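AlyQ (Persicobacter sp. CCB-QB2, PDB 7D2A) binds uronic acids through its calcium-containing family 32 carbohydrate-binding module, here holding an unsaturated mannuronic acid of the kind derived from alginate. Local coordinates at residues E25-G30 with Q43-D48; I111-F116 with N124-V129; M7-V12 with K53-V58. All blocks are in the same frame, centred on the assembly; numbering follows the deposited sequence.

Contact 1: residues E25-G30 with Q43-D48. With CA (calcium ion), chain C.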
loop_
_atom_site.group_PDB
_atom_site.type_symbol
_atom_site.label_atom_id
_atom_site.label_comp_id
_atom_site.label_asym_id
_atom_site.label_seq_id
_atom_site.Cartn_x
_atom_site.Cartn_y
_atom_site.Cartn_z
ATOM N N GLU A 25 -1.769 5.265 -9.573
ATOM C CA GLU A 25 -0.798 6.381 -9.444
ATOM C C GLU A 25 -1.332 7.479 -8.529
ATOM O O GLU A 25 -0.543 8.281 -8.092
ATOM C CB GLU A 25 -0.464 6.977 -10.815
ATOM C CG GLU A 25 -1.479 7.976 -11.345
ATOM C CD GLU A 25 -1.250 8.401 -12.793
ATOM O OE1 GLU A 25 -0.071 8.711 -13.183
ATOM O OE2 GLU A 25 -2.198 8.340 -13.531
ATOM N N ASN A 26 -2.619 7.471 -8.213
ATOM C CA ASN A 26 -3.130 8.468 -7.261
ATOM C C ASN A 26 -2.525 8.272 -5.858
ATOM O O ASN A 26 -2.661 9.138 -4.979
ATOM C CB ASN A 26 -4.645 8.432 -7.171
ATOM C CG ASN A 26 -5.311 8.993 -8.409
ATOM O OD1 ASN A 26 -4.671 9.551 -9.320
ATOM N ND2 ASN A 26 -6.612 8.824 -8.431
ATOM N N THR A 27 -1.954 7.109 -5.581
ATOM C CA THR A 27 -1.333 6.843 -4.261
ATOM C C THR A 27 0.013 7.521 -4.107
ATOM O O THR A 27 0.536 7.515 -2.995
ATOM C CB THR A 27 -1.174 5.344 -4.004
ATOM O OG1 THR A 27 -0.365 4.761 -5.026
ATOM C CG2 THR A 27 -2.504 4.641 -3.988
ATOM N N ILE A 28 0.574 8.104 -5.166
ATOM C CA ILE A 28 1.943 8.699 -5.065
ATOM C C ILE A 28 1.915 10.144 -5.552
ATOM O O ILE A 28 3.005 10.651 -5.934
ATOM C CB ILE A 28 3.002 7.831 -5.753
ATOM C CG1 ILE A 28 2.755 7.682 -7.242
ATOM C CG2 ILE A 28 3.091 6.465 -5.087
ATOM C CD1 ILE A 28 4.005 7.160 -7.972
ATOM N N ASP A 29 0.763 10.772 -5.495
ATOM C CA ASP A 29 0.685 12.173 -5.977
ATOM C C ASP A 29 0.818 13.158 -4.811
ATOM O O ASP A 29 0.798 14.382 -5.071
ATOM C CB ASP A 29 -0.574 12.401 -6.809
ATOM C CG ASP A 29 -1.888 12.264 -6.059
ATOM O OD1 ASP A 29 -1.874 11.984 -4.822
ATOM O OD2 ASP A 29 -2.916 12.514 -6.727
ATOM N N GLY A 30 0.967 12.708 -3.555
ATOM C CA GLY A 30 1.101 13.620 -2.420
ATOM C C GLY A 30 -0.226 14.176 -1.955
ATOM O O GLY A 30 -0.236 15.027 -1.121
ATOM N N GLN A 43 -7.838 -7.880 -4.042
ATOM C CA GLN A 43 -7.316 -6.851 -4.980
ATOM C C GLN A 43 -5.964 -6.379 -4.443
ATOM O O GLN A 43 -5.791 -6.408 -3.232
ATOM C CB GLN A 43 -8.259 -5.658 -5.110
ATOM C CG GLN A 43 -9.635 -5.984 -5.691
ATOM C CD GLN A 43 -9.659 -6.122 -7.198
ATOM O OE1 GLN A 43 -8.652 -6.320 -7.868
ATOM N NE2 GLN A 43 -10.855 -6.080 -7.767
ATOM N N TYR A 44 -5.084 -5.911 -5.297
ATOM C CA TYR A 44 -3.744 -5.470 -4.835
ATOM C C TYR A 44 -3.180 -4.380 -5.703
ATOM O O TYR A 44 -3.613 -4.160 -6.833
ATOM C CB TYR A 44 -2.789 -6.657 -4.786
ATOM C CG TYR A 44 -2.665 -7.468 -6.039
ATOM C CD1 TYR A 44 -1.903 -7.044 -7.103
ATOM C CD2 TYR A 44 -3.293 -8.706 -6.124
ATOM C CE1 TYR A 44 -1.726 -7.848 -8.222
ATOM C CE2 TYR A 44 -3.096 -9.522 -7.225
ATOM C CZ TYR A 44 -2.322 -9.095 -8.283
ATOM O OH TYR A 44 -2.199 -9.890 -9.397
ATOM N N ILE A 45 -2.208 -3.677 -5.126
ATOM C CA ILE A 45 -1.493 -2.568 -5.771
ATOM C C ILE A 45 -0.001 -2.786 -5.559
ATOM O O ILE A 45 0.410 -3.163 -4.427
ATOM C CB ILE A 45 -1.979 -1.210 -5.242
ATOM C CG1 ILE A 45 -1.303 -0.055 -5.966
ATOM C CG2 ILE A 45 -1.923 -1.107 -3.690
ATOM C CD1 ILE A 45 -2.055 1.267 -5.741
ATOM N N THR A 46 0.780 -2.619 -6.580
ATOM C CA THR A 46 2.214 -2.966 -6.578
ATOM C C THR A 46 3.044 -1.742 -6.896
ATOM O O THR A 46 2.890 -1.136 -7.988
ATOM C CB THR A 46 2.546 -4.110 -7.548
ATOM O OG1 THR A 46 1.591 -5.155 -7.328
ATOM C CG2 THR A 46 3.958 -4.601 -7.306
ATOM N N PHE A 47 3.958 -1.392 -6.001
ATOM C CA PHE A 47 4.859 -0.232 -6.082
ATOM C C PHE A 47 6.231 -0.694 -6.506
ATOM O O PHE A 47 6.733 -1.684 -5.951
ATOM C CB PHE A 47 4.946 0.457 -4.725
ATOM C CG PHE A 47 3.592 0.833 -4.248
ATOM C CD1 PHE A 47 2.975 2.002 -4.692
ATOM C CD2 PHE A 47 2.871 -0.015 -3.441
ATOM C CE1 PHE A 47 1.681 2.276 -4.290
ATOM C CE2 PHE A 47 1.570 0.279 -3.045
ATOM C CZ PHE A 47 0.985 1.415 -3.502
ATOM N N ASP A 48 6.821 -0.017 -7.491
ATOM C CA ASP A 48 8.144 -0.350 -8.047
ATOM C C ASP A 48 9.135 0.724 -7.583
ATOM O O ASP A 48 8.930 1.903 -7.947
ATOM C CB ASP A 48 8.036 -0.425 -9.561
ATOM C CG ASP A 48 9.286 -0.850 -10.283
ATOM O OD1 ASP A 48 10.334 -1.084 -9.628
ATOM O OD2 ASP A 48 9.163 -1.005 -11.504
HETATM CA CA CA C . -3.380 10.567 -3.453
#
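T27 reaches from the calcium loop to both I45 and F47, and the close part of the contact is built on its two branches. The methyl CG2 meets I45 CD1 tip to tip at 3.8 Å. The hydroxyl takes the other direction: OG1 stands in the plane of the F47 ring at its edge, 3.3 Å from CE1. With chi1 at 59°, OG1 sits between the backbone N and the carbonyl carbon of T27, which lets it hydrogen-bond back to the carbonyl of P24 while still facing the ring edge. This buried hydroxyl is therefore satisfied locally. I28 fits more loosely, its CG2 staying 4.5 Å from F47 CD1, and is only partly buried. E25 at the start of the segment and D29 and G30 at its end are exposed.

The turn itself is closed by I28 N bonding to E25 O at 3.1 Å. On the side away from the strand, N26 O and D29 OD1 bind calcium at 2.2 and 2.5 Å; N31, T34, T127 and E128 complete the site. The chemistry thus separates into two sides: a buried one where the T27 methyl and hydroxyl meet I45 and F47, and a far one where oxygens bind the ion, whose positive charge probably offsets the crowding of the D29 and E128 carboxylates.

Contact 2: residues I111-F116 with N124-V129. With CA (calcium ion), chain C; MAW (4-deoxy-alpha-L-erythro-hex-4-enopyranuronic acid), chain B.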
loop_
_atom_site.group_PDB
_atom_site.type_symbol
_atom_site.label_atom_id
_atom_site.label_comp_id
_atom_site.label_asym_id
_atom_site.label_seq_id
_atom_site.Cartn_x
_atom_site.Cartn_y
_atom_site.Cartn_z
ATOM N N ILE A 111 6.957 -3.748 -3.827
ATOM C CA ILE A 111 6.132 -3.790 -2.605
ATOM C C ILE A 111 4.688 -3.847 -3.044
ATOM O O ILE A 111 4.268 -2.974 -3.813
ATOM C CB ILE A 111 6.383 -2.563 -1.717
ATOM C CG1 ILE A 111 7.797 -2.499 -1.137
ATOM C CG2 ILE A 111 5.359 -2.576 -0.604
ATOM C CD1 ILE A 111 8.915 -2.136 -2.024
ATOM N N ARG A 112 3.986 -4.887 -2.623
ATOM C CA ARG A 112 2.579 -5.065 -2.989
ATOM C C ARG A 112 1.724 -4.971 -1.744
ATOM O O ARG A 112 1.980 -5.701 -0.764
ATOM C CB ARG A 112 2.392 -6.429 -3.661
ATOM C CG ARG A 112 0.946 -6.756 -4.010
ATOM C CD ARG A 112 0.910 -8.011 -4.848
ATOM N NE ARG A 112 1.396 -7.786 -6.175
ATOM C CZ ARG A 112 1.482 -8.719 -7.124
ATOM N NH1 ARG A 112 1.131 -9.966 -6.851
ATOM N NH2 ARG A 112 1.955 -8.394 -8.323
ATOM N N ILE A 113 0.653 -4.174 -1.776
ATOM C CA ILE A 113 -0.381 -4.154 -0.741
ATOM C C ILE A 113 -1.585 -4.903 -1.269
ATOM O O ILE A 113 -2.100 -4.500 -2.283
ATOM C CB ILE A 113 -0.757 -2.723 -0.300
ATOM C CG1 ILE A 113 0.472 -2.004 0.250
ATOM C CG2 ILE A 113 -1.914 -2.795 0.650
ATOM C CD1 ILE A 113 0.218 -0.565 0.605
ATOM N N THR A 114 -1.982 -5.953 -0.569
ATOM C CA THR A 114 -3.190 -6.734 -0.895
ATOM C C THR A 114 -4.259 -6.333 0.100
ATOM O O THR A 114 -4.002 -6.315 1.292
ATOM C CB THR A 114 -2.924 -8.247 -0.891
ATOM O OG1 THR A 114 -1.898 -8.566 -1.821
ATOM C CG2 THR A 114 -4.193 -8.985 -1.229
ATOM N N GLY A 115 -5.441 -5.946 -0.404
ATOM C CA GLY A 115 -6.545 -5.547 0.460
ATOM C C GLY A 115 -7.613 -6.599 0.583
ATOM O O GLY A 115 -7.843 -7.327 -0.442
ATOM N N PHE A 116 -8.262 -6.621 1.750
ATOM C CA PHE A 116 -9.297 -7.636 2.097
ATOM C C PHE A 116 -10.621 -6.961 2.370
ATOM O O PHE A 116 -11.445 -7.515 3.114
ATOM C CB PHE A 116 -8.812 -8.532 3.230
ATOM C CG PHE A 116 -7.530 -9.211 2.854
ATOM C CD1 PHE A 116 -7.519 -10.123 1.823
ATOM C CD2 PHE A 116 -6.342 -8.899 3.485
ATOM C CE1 PHE A 116 -6.336 -10.724 1.423
ATOM C CE2 PHE A 116 -5.159 -9.499 3.088
ATOM C CZ PHE A 116 -5.160 -10.411 2.047
ATOM N N ASN A 124 -11.322 -1.542 -1.466
ATOM C CA ASN A 124 -9.947 -1.235 -1.011
ATOM C C ASN A 124 -9.588 0.111 -1.616
ATOM O O ASN A 124 -9.493 0.250 -2.837
ATOM C CB ASN A 124 -8.951 -2.278 -1.493
ATOM C CG ASN A 124 -9.435 -3.666 -1.176
ATOM O OD1 ASN A 124 -9.337 -4.065 -0.021
ATOM N ND2 ASN A 124 -10.002 -4.347 -2.187
ATOM N N SER A 125 -9.436 1.113 -0.733
ATOM C CA SER A 125 -9.228 2.490 -1.211
ATOM C C SER A 125 -8.112 3.132 -0.392
ATOM O O SER A 125 -8.273 3.325 0.822
ATOM C CB SER A 125 -10.545 3.284 -1.095
ATOM O OG SER A 125 -11.509 2.723 -2.029
ATOM N N ILE A 126 -7.047 3.510 -1.065
ATOM C CA ILE A 126 -5.792 4.012 -0.474
ATOM C C ILE A 126 -5.517 5.382 -1.066
ATOM O O ILE A 126 -5.478 5.490 -2.297
ATOM C CB ILE A 126 -4.629 3.018 -0.659
ATOM C CG1 ILE A 126 -4.990 1.658 -0.021
ATOM C CG2 ILE A 126 -3.357 3.619 -0.110
ATOM C CD1 ILE A 126 -3.944 0.582 -0.258
ATOM N N THR A 127 -5.287 6.405 -0.203
ATOM C CA THR A 127 -5.033 7.750 -0.743
ATOM C C THR A 127 -3.552 8.022 -0.991
ATOM O O THR A 127 -3.225 8.748 -1.956
ATOM C CB THR A 127 -5.641 8.803 0.185
ATOM O OG1 THR A 127 -4.984 8.683 1.441
ATOM C CG2 THR A 127 -7.131 8.647 0.348
ATOM N N GLU A 128 -2.654 7.470 -0.197
ATOM C CA GLU A 128 -1.205 7.745 -0.316
ATOM C C GLU A 128 -0.441 6.526 0.149
ATOM O O GLU A 128 -0.889 5.936 1.183
ATOM C CB GLU A 128 -0.835 8.981 0.506
ATOM C CG GLU A 128 -1.279 10.298 -0.125
ATOM C CD GLU A 128 -0.563 10.577 -1.438
ATOM O OE1 GLU A 128 0.691 10.776 -1.375
ATOM O OE2 GLU A 128 -1.198 10.636 -2.538
ATOM N N VAL A 129 0.689 6.241 -0.477
ATOM C CA VAL A 129 1.662 5.249 0.031
ATOM C C VAL A 129 3.047 5.846 -0.040
ATOM O O VAL A 129 3.356 6.523 -1.062
ATOM C CB VAL A 129 1.562 3.942 -0.766
ATOM C CG1 VAL A 129 2.699 2.969 -0.397
ATOM C CG2 VAL A 129 0.254 3.246 -0.532
HETATM CA CA CA C . -3.380 10.567 -3.453
HETATM C C1 MAW B . -17.352 3.170 -3.785
HETATM C C2 MAW B . -16.693 4.036 -4.783
HETATM O O2 MAW B . -16.754 5.454 -4.460
HETATM C C3 MAW B . -15.217 3.557 -4.862
HETATM O O3 MAW B . -14.408 4.500 -5.540
HETATM C C4 MAW B . -14.691 3.319 -3.438
HETATM C C5 MAW B . -15.451 3.343 -2.371
HETATM O O5 MAW B . -16.887 3.543 -2.477
HETATM C C6 MAW B . -14.994 3.119 -1.030
HETATM O O6A MAW B . -15.868 3.117 -0.107
HETATM O O6B MAW B . -13.754 2.873 -0.775
#
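I113 holds CG2 anti to its backbone N and CG1 beside it (chi1 -59°), and this division sends its two branches to different partners, I126 and V129. CG2 lies 4.0 Å from I126 CD1, the two side chains passing at a slant, whereas CD1 meets V129 CG2 tip to tip at the same separation. V129 can offer that methyl because its CG1 is the branch anti to the backbone N (chi1 172°), leaving CG2 on the N side.

At the other end N124 leans over G115. Its OD1 comes within 3.1 Å of G115 C, and a side chain at G115 would run into that oxygen, so glycine suits the position sterically. F116 N is also near OD1, but at too poor an angle for a hydrogen bond; the ND2 end of the amide is held by the carbonyl of G40.

S125 points away from strand 111-116. Its OG donates to O6B of the unsaturated uronic acid at 2.6 Å and also pairs with S37 OG; D20, R35, R68 and N121 hold the same sugar. At the corner where the chain changes direction, calcium is bound by T127 O and, at 2.4 Å, by E128 OE2. T127 and E128 both face A61, a classic β bulge.

Strands 111-116 and 124-126, from different sheets, approach to 7.8 Å with their directions 134° apart, roughly antiparallel, and draw together toward G115 and N124. Strand 110-118 runs between 43-49 and 70-77 in one sheet of the sandwich; strand 123-133 belongs to the other, beside 36-39, 7-8 and 52-62.

Contact 3: residues M7-V12 with K53-V58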
loop_
_atom_site.group_PDB
_atom_site.type_symbol
_atom_site.label_atom_id
_atom_site.label_comp_id
_atom_site.label_asym_id
_atom_site.label_seq_id
_atom_site.Cartn_x
_atom_site.Cartn_y
_atom_site.Cartn_z
ATOM N N MET A 7 15.275 7.138 5.167
ATOM C CA MET A 7 15.282 7.246 3.685
ATOM C C MET A 7 13.828 7.108 3.221
ATOM O O MET A 7 13.229 6.111 3.598
ATOM C CB MET A 7 16.069 6.120 2.986
ATOM C CG MET A 7 17.557 6.084 3.260
ATOM S SD MET A 7 18.453 7.251 2.257
ATOM C CE MET A 7 18.053 6.652 0.617
ATOM N N GLN A 8 13.222 8.014 2.299
ATOM C CA GLN A 8 11.970 7.759 1.583
ATOM C C GLN A 8 12.339 7.524 0.136
ATOM O O GLN A 8 12.903 8.407 -0.515
ATOM C CB GLN A 8 11.013 8.946 1.639
ATOM C CG GLN A 8 9.795 8.577 0.773
ATOM C CD GLN A 8 8.790 9.634 0.419
ATOM O OE1 GLN A 8 8.982 10.765 0.847
ATOM N NE2 GLN A 8 7.737 9.294 -0.365
ATOM N N TYR A 9 12.042 6.349 -0.385
ATOM C CA TYR A 9 12.413 5.963 -1.750
ATOM C C TYR A 9 11.399 6.498 -2.739
ATOM O O TYR A 9 10.198 6.445 -2.527
ATOM C CB TYR A 9 12.489 4.458 -1.896
ATOM C CG TYR A 9 13.551 3.797 -1.061
ATOM C CD1 TYR A 9 14.883 4.067 -1.264
ATOM C CD2 TYR A 9 13.221 2.942 -0.024
ATOM C CE1 TYR A 9 15.866 3.429 -0.522
ATOM C CE2 TYR A 9 14.187 2.344 0.755
ATOM C CZ TYR A 9 15.529 2.584 0.511
ATOM O OH TYR A 9 16.518 1.946 1.260
ATOM N N ASP A 10 11.918 6.942 -3.872
ATOM C CA ASP A 10 11.026 7.203 -5.014
ATOM C C ASP A 10 10.270 5.935 -5.403
ATOM O O ASP A 10 10.861 4.826 -5.342
ATOM C CB ASP A 10 11.794 7.645 -6.254
ATOM C CG ASP A 10 12.041 9.131 -6.359
ATOM O OD1 ASP A 10 11.820 9.871 -5.400
ATOM O OD2 ASP A 10 12.459 9.495 -7.491
ATOM N N ILE A 11 9.037 6.124 -5.819
ATOM C CA ILE A 11 8.229 5.039 -6.424
ATOM C C ILE A 11 8.112 5.362 -7.921
ATOM O O ILE A 11 7.440 6.373 -8.272
ATOM C CB ILE A 11 6.869 4.870 -5.716
ATOM C CG1 ILE A 11 7.076 4.455 -4.252
ATOM C CG2 ILE A 11 6.016 3.880 -6.513
ATOM C CD1 ILE A 11 5.812 4.463 -3.405
ATOM N N VAL A 12 8.797 4.583 -8.762
ATOM C CA VAL A 12 8.974 4.935 -10.203
ATOM C C VAL A 12 7.768 4.507 -11.029
ATOM O O VAL A 12 7.634 4.995 -12.178
ATOM C CB VAL A 12 10.279 4.380 -10.781
ATOM C CG1 VAL A 12 11.445 4.789 -9.890
ATOM C CG2 VAL A 12 10.244 2.876 -11.006
ATOM N N LYS A 53 16.125 -2.265 -2.973
ATOM C CA LYS A 53 16.524 -1.357 -1.891
ATOM C C LYS A 53 16.264 -2.048 -0.562
ATOM O O LYS A 53 15.396 -2.926 -0.510
ATOM C CB LYS A 53 15.675 -0.083 -1.886
ATOM C CG LYS A 53 15.561 0.616 -3.228
ATOM C CD LYS A 53 16.777 1.365 -3.494
ATOM C CE LYS A 53 16.642 2.247 -4.712
ATOM N NZ LYS A 53 17.990 2.674 -5.137
ATOM N N THR A 54 16.951 -1.620 0.474
ATOM C CA THR A 54 16.646 -2.070 1.860
ATOM C C THR A 54 15.393 -1.364 2.359
ATOM O O THR A 54 15.349 -0.175 2.346
ATOM C CB THR A 54 17.805 -1.839 2.809
ATOM O OG1 THR A 54 18.937 -2.536 2.270
ATOM C CG2 THR A 54 17.472 -2.360 4.184
ATOM N N VAL A 55 14.365 -2.114 2.689
ATOM C CA VAL A 55 13.067 -1.565 3.094
ATOM C C VAL A 55 12.703 -2.129 4.459
ATOM O O VAL A 55 12.839 -3.355 4.634
ATOM C CB VAL A 55 11.995 -1.907 2.050
ATOM C CG1 VAL A 55 10.650 -1.441 2.453
ATOM C CG2 VAL A 55 12.301 -1.380 0.645
ATOM N N ASN A 56 12.183 -1.302 5.343
ATOM C CA ASN A 56 11.661 -1.799 6.622
ATOM C C ASN A 56 10.358 -1.149 7.058
ATOM O O ASN A 56 9.912 -1.363 8.200
ATOM C CB ASN A 56 12.742 -1.721 7.719
ATOM C CG ASN A 56 13.135 -0.289 8.044
ATOM O OD1 ASN A 56 12.508 0.653 7.513
ATOM N ND2 ASN A 56 14.092 -0.125 8.940
ATOM N N GLN A 57 9.766 -0.333 6.191
ATOM C CA GLN A 57 8.560 0.410 6.606
ATOM C C GLN A 57 7.787 0.849 5.367
ATOM O O GLN A 57 8.341 1.318 4.358
ATOM C CB GLN A 57 8.927 1.623 7.439
ATOM C CG GLN A 57 7.729 2.306 8.024
ATOM C CD GLN A 57 8.211 3.374 8.982
ATOM O OE1 GLN A 57 8.477 3.124 10.164
ATOM N NE2 GLN A 57 8.493 4.500 8.407
ATOM N N VAL A 58 6.488 0.591 5.425
ATOM C CA VAL A 58 5.536 1.038 4.402
ATOM C C VAL A 58 4.522 1.873 5.145
ATOM O O VAL A 58 3.975 1.399 6.112
ATOM C CB VAL A 58 4.896 -0.120 3.632
ATOM C CG1 VAL A 58 3.764 0.379 2.777
ATOM C CG2 VAL A 58 5.919 -0.908 2.865
HETATM O O HOH W 1 19.122 0.198 -0.061
#
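Y9 makes the contact of M7-V12 with K53, T54 and V55. Starting from the N terminus, M7 comes first and places its CB 4.3 Å above one face of the Y9 ring. K53 lies over the opposite face: its CB is 3.8 Å from the ring centroid and 20° off the normal, a CH-pi contact, and the bend at chi2 (-78°) carries the chain on across the ring, with CD 3.7 Å from Y9 CE1. The phenol OH donates to T54 O at 2.7 Å, in the carbonyl plane and on a lone pair. A water accepts from T54 N and gives a weak, long bond to Y9 OH, while V55 CG2 rests 4.2 Å from Y9 CE2. With an alanine here, T54 O would probably lose its phenol donor and the K53 methylenes the ring beneath them.

Further along, I11 packs on F47 and I28, and V12 pairs by backbone with D48. In the fold, M7 and Y9 bond by backbone to H133 and I131 of strand 123-133. Strand 52-62 pairs with that same strand and also with 105-108, while L49 of strand 43-49 touches both Y9 and V55.

How the contacts relate
From the N terminus, residues 7-12 open the widest of the three loops, which contact 3 closes when the chain arrives at 53-58. Contact 1 is nested inside it, closing the shorter excursion from the calcium loop at 25-30 to strand 43-49. Contact 2 follows in series, 111-116 to 124-129, so none of the three cross. In space contacts 1 and 2 are close, with centres about 7 Å apart: strands 43-49 and 110-118 are neighbours in one sheet, and both contacts supply ligands to the single calcium. The segments of contact 3 reach contact 1 through I11, next to F47, and contact 2 through V58, which touches I111 and I113 across the sandwich and V129 on the neighbouring strand.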